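Local coordinates for cation-transporting ATPase, E1-E2 family protein (Streptococcus pneumoniae, PDB 4F2F) that exports copper(I) across the membrane at the cost of ATP, probably helped by this cupredoxin-like domain, which binds copper(I), at residues Cys50-Phe56 and Phe85-Met91. Numbering follows the deposited sequence.
Sequences CYKEILF and FSCGMKM. With CU1 (copper (I) ion), chain C; CU1 (copper (I) ion), chain B.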
# COMPACT_ATOMS: atom_id res chain seq x y z
N CYS A 50 -6.72 2.67 14.85
CA CYS A 50 -7.31 2.95 13.55
C CYS A 50 -6.45 2.32 12.45
O CYS A 50 -6.94 2.02 11.36
CB CYS A 50 -7.44 4.47 13.33
SG CYS A 50 -8.46 4.95 11.91
N TYR A 51 -5.18 2.10 12.77
CA TYR A 51 -4.21 1.58 11.81
C TYR A 51 -3.78 0.14 12.11
O TYR A 51 -2.73 -0.30 11.64
CB TYR A 51 -2.96 2.47 11.78
CG TYR A 51 -3.24 3.92 11.43
CD1 TYR A 51 -3.08 4.37 10.13
CD2 TYR A 51 -3.65 4.82 12.40
CE1 TYR A 51 -3.33 5.69 9.81
CE2 TYR A 51 -3.89 6.14 12.08
CZ TYR A 51 -3.73 6.57 10.79
OH TYR A 51 -3.98 7.89 10.47
N LYS A 52 -4.58 -0.60 12.87
CA LYS A 52 -4.18 -1.95 13.28
C LYS A 52 -4.30 -2.98 12.17
O LYS A 52 -3.83 -4.11 12.32
CB LYS A 52 -4.96 -2.41 14.52
CG LYS A 52 -6.40 -2.83 14.24
CD LYS A 52 -7.06 -3.36 15.51
CE LYS A 52 -8.40 -4.00 15.21
NZ LYS A 52 -9.04 -4.54 16.44
N GLU A 53 -4.92 -2.60 11.06
CA GLU A 53 -5.08 -3.51 9.92
C GLU A 53 -4.82 -2.79 8.60
O GLU A 53 -5.00 -1.58 8.49
CB GLU A 53 -6.47 -4.15 9.93
CG GLU A 53 -6.65 -5.20 11.02
CD GLU A 53 -8.10 -5.42 11.40
OE1 GLU A 53 -8.99 -4.82 10.76
OE2 GLU A 53 -8.35 -6.20 12.34
N ILE A 54 -4.40 -3.57 7.61
CA ILE A 54 -4.16 -3.08 6.26
C ILE A 54 -5.10 -3.81 5.31
O ILE A 54 -5.13 -5.04 5.28
CB ILE A 54 -2.71 -3.34 5.82
CG1 ILE A 54 -1.72 -2.76 6.83
CG2 ILE A 54 -2.46 -2.79 4.42
CD1 ILE A 54 -0.32 -3.30 6.70
N LEU A 55 -5.85 -3.05 4.52
CA LEU A 55 -6.86 -3.64 3.65
C LEU A 55 -6.61 -3.34 2.17
O LEU A 55 -6.56 -2.17 1.77
CB LEU A 55 -8.26 -3.15 4.04
CG LEU A 55 -9.44 -3.58 3.16
CD1 LEU A 55 -9.62 -5.09 3.18
CD2 LEU A 55 -10.72 -2.88 3.59
N PHE A 56 -6.44 -4.39 1.39
CA PHE A 56 -6.44 -4.31 -0.07
C PHE A 56 -7.60 -5.17 -0.57
O PHE A 56 -7.41 -6.33 -0.93
CB PHE A 56 -5.11 -4.83 -0.64
CG PHE A 56 -3.97 -3.84 -0.55
CD1 PHE A 56 -3.44 -3.27 -1.70
CD2 PHE A 56 -3.41 -3.50 0.67
CE1 PHE A 56 -2.39 -2.38 -1.64
CE2 PHE A 56 -2.35 -2.61 0.74
CZ PHE A 56 -1.84 -2.04 -0.41
N PHE A 85 -6.56 1.19 -1.36
CA PHE A 85 -6.17 0.47 -0.16
C PHE A 85 -6.51 1.37 1.03
O PHE A 85 -6.68 2.58 0.86
CB PHE A 85 -4.68 0.07 -0.18
CG PHE A 85 -3.72 1.21 0.06
CD1 PHE A 85 -3.45 1.66 1.34
CD2 PHE A 85 -3.04 1.79 -1.00
CE1 PHE A 85 -2.55 2.69 1.56
CE2 PHE A 85 -2.14 2.82 -0.79
CZ PHE A 85 -1.90 3.27 0.49
N SER A 86 -6.65 0.79 2.21
CA SER A 86 -7.03 1.57 3.37
C SER A 86 -6.66 0.82 4.63
O SER A 86 -6.15 -0.29 4.57
CB SER A 86 -8.54 1.85 3.36
OG SER A 86 -9.28 0.67 3.61
N CYS A 87 -6.91 1.44 5.78
CA CYS A 87 -6.85 0.72 7.04
C CYS A 87 -8.05 -0.22 7.11
O CYS A 87 -8.93 -0.19 6.24
CB CYS A 87 -6.87 1.68 8.22
SG CYS A 87 -8.43 2.56 8.42
N GLY A 88 -8.08 -1.06 8.14
CA GLY A 88 -9.17 -2.00 8.30
C GLY A 88 -10.51 -1.35 8.59
O GLY A 88 -11.55 -1.99 8.49
N MET A 89 -10.49 -0.07 8.96
CA MET A 89 -11.72 0.64 9.28
C MET A 89 -12.23 1.43 8.07
O MET A 89 -13.32 1.99 8.10
CB MET A 89 -11.51 1.60 10.45
CG MET A 89 -10.96 0.95 11.71
SD MET A 89 -10.92 2.11 13.09
CE MET A 89 -12.60 1.99 13.70
N LYS A 90 -11.41 1.46 7.02
CA LYS A 90 -11.69 2.24 5.82
C LYS A 90 -11.81 3.74 6.11
O LYS A 90 -12.43 4.48 5.35
CB LYS A 90 -12.94 1.70 5.10
CG LYS A 90 -12.76 0.27 4.58
CD LYS A 90 -14.08 -0.41 4.24
CE LYS A 90 -14.71 0.18 2.99
NZ LYS A 90 -15.88 -0.63 2.54
N MET A 91 -11.18 4.18 7.20
CA MET A 91 -11.15 5.59 7.57
C MET A 91 -9.96 6.32 6.95
O MET A 91 -10.08 7.46 6.52
CB MET A 91 -11.12 5.76 9.10
CG MET A 91 -12.37 5.26 9.80
SD MET A 91 -12.26 5.36 11.59
CE MET A 91 -12.33 7.13 11.85
CU CU1 C . -10.50 4.29 12.48
CU CU1 B . -8.21 3.48 10.34
O HOH W 1 -7.26 -0.86 10.90
O HOH W 2 -11.01 -4.90 9.02
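The dinuclear copper(I) site of this cupredoxin fold is built where Cys50 meets Cys87, Met89 and Met91. Cys50 SG bridges the two ions, 2.2 Å from each. The inner copper also takes Cys87 SG at 2.1 Å and Cys50 O. The outer copper takes Met89 SD at 2.3 Å and Met91 SD, plus one atom from elsewhere. In both methionines CG lies anti to the carbonyl carbon (chi1 -55° and -65°) and chi2 is extended, which carries SD to the metal; the bend at chi3 turns only the CE methyl.

Cys87 SG also receives weak hydrogen bonds from Met89 N and Met91 N. Cys87 O accepts from Lys90 N, closing a type I turn, and from Ser86 OG on a lone pair.

Behind the metals, strands 53-56 and 81-87 run antiparallel. Leu55 and Ser86 form a hydrogen-bonded pair, with Leu55 N to Ser86 O at 2.8 Å. A water joins Cys50 O, Glu53 N and Gly88 N. Further along, Phe85 CB sits 3.5 Å above the centre of the Phe56 ring, a CH-pi contact.

Soft sulfur ligands suit copper(I). Weak N-H bonds probably help stabilise negative charge on the Cys87 sulfur, and the shared Cys50 sulfur ties the two ions into one site.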